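Local coordinates for protein sensor histidine kinase (Rhodopseudomonas palustris, PDB 3VA9) that probably autophosphorylates on a histidine at the expense of ATP to start a two-component phosphorelay, this chain being its four-helix-bundle sensor domain, at residues L84-L87 with T88-M92; D119-T122 with E123-E126. All coordinates share one frame; numbering follows the deposited sequence.

Overall arrangement
Both contacts are local, between neighbours three to five residues apart in the chain, and both belong to the CHASE3 sensor domain, a four-helix bundle. Contact 1 lies midway along helix 75-101; contact 2 takes in the turn before helix 121-142 and that helix's first residues. Their centres are about 9 Å apart, and the two helices pack directly there, with Leu121 against Met90 and the backbone N of Arg91, and Leu87 against the backbone of Arg124. Each has two buried residues, Leu84 and Thr88 or Leu121 and Ile125. On its surface contact 1 has Asp89 and an apolar Leu86-Met90 pair, whereas the exposed residues of contact 2 are all charged. Contact 1 adds a long salt bridge to regular helical bonding; in contact 2 an arginine holds a carbonyl before the helix.

Contact 1. Residues L84-L87 with T88-M92; sequences LRLL and TDMRM
Leu84 to Leu87 meet Thr88 to Arg91 one turn further on, an i to i+4 contact within helix 75-101, midway along the four-helix bundle. Four successive backbone hydrogen bonds carry it, from Thr88 N to Leu84 O (2.7 Å) through Arg91 N to Leu87 O (3.0 Å). On the buried side, Leu84 CD1 meets Thr88 CG2 at 3.8 Å, the two side chains crossing at a slant. Thr88 OG1 sits between its own backbone N and carbonyl carbon (chi1 62°), which turns it back to Arg85 O at 3.2 Å, where the hydroxyl may donate to this carbonyl, although its one proton has another acceptor nearby; the same torsion sets CG2 beside the Leu84 side chain. A valine here would remove the hydroxyl, and Arg85 O would probably be left facing a methyl in place of a possible donor. On the outer side, Asp89 OD1 lies at the edge of the Arg85 guanidinium, in its plane, 3.8 Å from NE: a long salt bridge, with carboxylate and guanidinium planes 76° apart. The stronger partner of Arg85 is Asp65 of helix 47-70. Leu86 CG and Met90 SD, 4.2 Å apart, add an apolar pair on the surface. Around this turn, Leu64 of helix 47-70 touches Leu84, Arg85 and Thr88; Ile27 of helix 18-44 reaches Leu84, and helix 121-142 packs on Leu84, Leu87 and Arg91.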
loop_
_atom_site.group_PDB
_atom_site.type_symbol
_atom_site.label_atom_id
_atom_site.label_comp_id
_atom_site.label_asym_id
_atom_site.label_seq_id
_atom_site.Cartn_x
_atom_site.Cartn_y
_atom_site.Cartn_z
ATOM N N LEU A 84 1.146 5.739 -8.038
ATOM C CA LEU A 84 0.871 4.725 -7.016
ATOM C C LEU A 84 1.397 5.184 -5.650
ATOM O O LEU A 84 0.692 5.122 -4.642
ATOM C CB LEU A 84 1.518 3.387 -7.390
ATOM C CG LEU A 84 1.444 2.308 -6.304
ATOM C CD1 LEU A 84 0.008 1.865 -6.095
ATOM C CD2 LEU A 84 2.328 1.108 -6.641
ATOM N N ARG A 85 2.639 5.662 -5.642
ATOM C CA ARG A 85 3.312 6.092 -4.418
ATOM C C ARG A 85 2.589 7.219 -3.696
ATOM O O ARG A 85 2.521 7.232 -2.464
ATOM C CB ARG A 85 4.736 6.544 -4.732
ATOM C CG ARG A 85 5.512 6.921 -3.495
ATOM C CD ARG A 85 6.599 5.899 -3.242
ATOM N NE ARG A 85 6.957 5.793 -1.833
ATOM C CZ ARG A 85 8.149 5.386 -1.412
ATOM N NH1 ARG A 85 9.088 5.070 -2.297
ATOM N NH2 ARG A 85 8.404 5.302 -0.113
ATOM N N LEU A 86 2.074 8.179 -4.462
ATOM C CA LEU A 86 1.233 9.226 -3.903
ATOM C C LEU A 86 0.059 8.595 -3.165
ATOM O O LEU A 86 -0.248 8.957 -2.024
ATOM C CB LEU A 86 0.712 10.161 -5.006
ATOM C CG LEU A 86 -0.299 11.243 -4.575
ATOM C CD1 LEU A 86 0.299 12.149 -3.503
ATOM C CD2 LEU A 86 -0.773 12.076 -5.761
ATOM N N LEU A 87 -0.596 7.652 -3.835
ATOM C CA LEU A 87 -1.777 6.987 -3.290
ATOM C C LEU A 87 -1.421 6.162 -2.055
ATOM O O LEU A 87 -2.138 6.196 -1.060
ATOM C CB LEU A 87 -2.440 6.105 -4.361
ATOM C CG LEU A 87 -3.120 6.816 -5.549
ATOM C CD1 LEU A 87 -3.499 5.839 -6.660
ATOM C CD2 LEU A 87 -4.342 7.613 -5.110
ATOM N N THR A 88 -0.309 5.429 -2.109
ATOM C CA THR A 88 0.091 4.603 -0.964
ATOM C C THR A 88 0.563 5.458 0.222
ATOM O O THR A 88 0.333 5.095 1.370
ATOM C CB THR A 88 1.137 3.508 -1.330
ATOM O OG1 THR A 88 2.343 4.113 -1.805
ATOM C CG2 THR A 88 0.599 2.581 -2.399
ATOM N N ASP A 89 1.207 6.595 -0.056
ATOM C CA ASP A 89 1.563 7.543 1.004
ATOM C C ASP A 89 0.328 8.122 1.727
ATOM O O ASP A 89 0.301 8.218 2.956
ATOM C CB ASP A 89 2.452 8.681 0.462
ATOM C CG ASP A 89 3.937 8.296 0.368
ATOM O OD1 ASP A 89 4.293 7.114 0.580
ATOM O OD2 ASP A 89 4.757 9.193 0.075
ATOM N N MET A 90 -0.693 8.512 0.972
ATOM C CA MET A 90 -1.927 8.992 1.587
ATOM C C MET A 90 -2.612 7.883 2.400
ATOM O O MET A 90 -3.136 8.132 3.473
ATOM C CB MET A 90 -2.886 9.541 0.528
ATOM C CG MET A 90 -2.310 10.678 -0.321
ATOM S SD MET A 90 -3.395 11.133 -1.701
ATOM C CE MET A 90 -4.867 11.578 -0.795
ATOM N N ARG A 91 -2.606 6.663 1.877
ATOM C CA ARG A 91 -3.245 5.537 2.556
ATOM C C ARG A 91 -2.513 5.195 3.853
ATOM O O ARG A 91 -3.134 5.046 4.907
ATOM C CB ARG A 91 -3.313 4.309 1.640
ATOM C CG ARG A 91 -4.035 3.109 2.265
ATOM C CD ARG A 91 -5.392 3.525 2.864
ATOM N NE ARG A 91 -6.189 2.369 3.273
ATOM C CZ ARG A 91 -7.210 2.418 4.122
ATOM N NH1 ARG A 91 -7.572 3.573 4.658
ATOM N NH2 ARG A 91 -7.874 1.309 4.433
ATOM N N MET A 92 -1.190 5.080 3.774
ATOM C CA MET A 92 -0.380 4.839 4.972
ATOM C C MET A 92 -0.559 5.912 6.047
ATOM O O MET A 92 -0.560 5.608 7.231
ATOM C CB MET A 92 1.104 4.683 4.619
ATOM C CG MET A 92 1.417 3.417 3.811
ATOM S SD MET A 92 0.886 1.871 4.600
ATOM C CE MET A 92 -0.452 1.378 3.516
#

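Contact 2. Residues D119-T122 with E123-E126; sequences DRLT and ERIE
Arg124 reaches back past the start of helix 121-142 to Asp119, and its NH1 donates a hydrogen bond to Asp119 O (3.1 Å, N-H...O 164°). The acceptor lies in the guanidinium plane, and NH1 approaches in the carbonyl plane, on a lone pair. A bend at chi3 (72°) in the Arg124 chain brings the group there. Regular helical bonds follow: Arg124 N to Arg120 O at 2.9 Å, Ile125 N to Leu121 O at 2.8 Å and Glu126 N to Thr122 O at 3.1 Å. Arg120, at the N-cap position with phi and psi both positive, marks the break before the helix. In van der Waals packing, Leu121 CD2 lies over one face of the Arg124 guanidinium, toward its rim and 3.7 Å from NH1. Among the acidic groups, Glu123 folds back at chi2 (80°), setting OE1 3.0 Å from Arg120 O, two acceptors side by side and no hydrogen bond; the charged ends of these two residues do not meet. Glu126 OE1 is hydrogen-bonded to Gln28 of helix 18-44, and Leu121 and Ile125 face helix 75-101. The chemistry thus joins a charged side chain to a neutral carbonyl: Arg124 ties the turn before the helix to its first turn, and its positive charge would probably polarise the Asp119 carbonyl.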
loop_
_atom_site.group_PDB
_atom_site.type_symbol
_atom_site.label_atom_id
_atom_site.label_comp_id
_atom_site.label_asym_id
_atom_site.label_seq_id
_atom_site.Cartn_x
_atom_site.Cartn_y
_atom_site.Cartn_z
ATOM N N ASP A 119 -12.367 8.389 0.816
ATOM C CA ASP A 119 -11.334 8.677 -0.170
ATOM C C ASP A 119 -11.101 7.504 -1.120
ATOM O O ASP A 119 -10.519 7.677 -2.187
ATOM C CB ASP A 119 -10.032 9.094 0.521
ATOM C CG ASP A 119 -10.202 10.342 1.367
ATOM O OD1 ASP A 119 -10.451 11.423 0.789
ATOM O OD2 ASP A 119 -10.098 10.240 2.607
ATOM N N ARG A 120 -11.554 6.316 -0.720
ATOM C CA ARG A 120 -11.490 5.125 -1.566
ATOM C C ARG A 120 -10.060 4.820 -2.017
ATOM O O ARG A 120 -9.834 4.278 -3.102
ATOM C CB ARG A 120 -12.403 5.286 -2.787
ATOM C CG ARG A 120 -13.881 5.472 -2.460
ATOM C CD ARG A 120 -14.667 5.835 -3.719
ATOM N NE ARG A 120 -16.086 6.074 -3.457
ATOM C CZ ARG A 120 -16.952 6.517 -4.368
ATOM N NH1 ARG A 120 -16.544 6.776 -5.603
ATOM N NH2 ARG A 120 -18.225 6.704 -4.045
ATOM N N LEU A 121 -9.099 5.172 -1.176
ATOM C CA LEU A 121 -7.694 4.983 -1.509
ATOM C C LEU A 121 -7.374 3.529 -1.844
ATOM O O LEU A 121 -6.524 3.249 -2.693
ATOM C CB LEU A 121 -6.817 5.500 -0.369
ATOM C CG LEU A 121 -6.773 7.030 -0.364
ATOM C CD1 LEU A 121 -6.066 7.597 0.884
ATOM C CD2 LEU A 121 -6.121 7.505 -1.651
ATOM N N THR A 122 -8.073 2.612 -1.184
ATOM C CA THR A 122 -7.903 1.181 -1.421
ATOM C C THR A 122 -8.287 0.781 -2.853
ATOM O O THR A 122 -7.521 0.121 -3.551
ATOM C CB THR A 122 -8.731 0.368 -0.414
ATOM O OG1 THR A 122 -8.211 0.582 0.904
ATOM C CG2 THR A 122 -8.675 -1.117 -0.745
ATOM N N GLU A 123 -9.471 1.187 -3.288
ATOM C CA GLU A 123 -9.894 0.959 -4.662
ATOM C C GLU A 123 -8.917 1.617 -5.626
ATOM O O GLU A 123 -8.523 1.022 -6.630
ATOM C CB GLU A 123 -11.300 1.523 -4.899
ATOM C CG GLU A 123 -12.418 0.810 -4.141
ATOM C CD GLU A 123 -12.535 1.245 -2.686
ATOM O OE1 GLU A 123 -11.769 2.132 -2.248
ATOM O OE2 GLU A 123 -13.406 0.699 -1.978
ATOM N N ARG A 124 -8.531 2.854 -5.315
ATOM C CA ARG A 124 -7.684 3.639 -6.205
ATOM C C ARG A 124 -6.294 3.022 -6.343
ATOM O O ARG A 124 -5.713 3.011 -7.431
ATOM C CB ARG A 124 -7.615 5.094 -5.740
ATOM C CG ARG A 124 -8.904 5.872 -5.989
ATOM C CD ARG A 124 -8.999 7.108 -5.120
ATOM N NE ARG A 124 -8.088 8.169 -5.536
ATOM C CZ ARG A 124 -7.885 9.286 -4.843
ATOM N NH1 ARG A 124 -8.516 9.470 -3.690
ATOM N NH2 ARG A 124 -7.045 10.209 -5.290
ATOM N N ILE A 125 -5.772 2.484 -5.246
ATOM C CA ILE A 125 -4.492 1.794 -5.299
ATOM C C ILE A 125 -4.559 0.539 -6.172
ATOM O O ILE A 125 -3.674 0.308 -6.996
ATOM C CB ILE A 125 -3.977 1.439 -3.903
ATOM C CG1 ILE A 125 -3.492 2.703 -3.189
ATOM C CG2 ILE A 125 -2.845 0.427 -4.000
ATOM C CD1 ILE A 125 -3.497 2.582 -1.682
ATOM N N GLU A 126 -5.612 -0.259 -6.003
ATOM C CA GLU A 126 -5.786 -1.474 -6.808
ATOM C C GLU A 126 -5.844 -1.146 -8.295
ATOM O O GLU A 126 -5.232 -1.827 -9.114
ATOM C CB GLU A 126 -7.033 -2.260 -6.383
ATOM C CG GLU A 126 -6.917 -2.914 -5.009
ATOM C CD GLU A 126 -5.594 -3.645 -4.810
ATOM O OE1 GLU A 126 -5.188 -4.412 -5.711
ATOM O OE2 GLU A 126 -4.961 -3.458 -3.746
#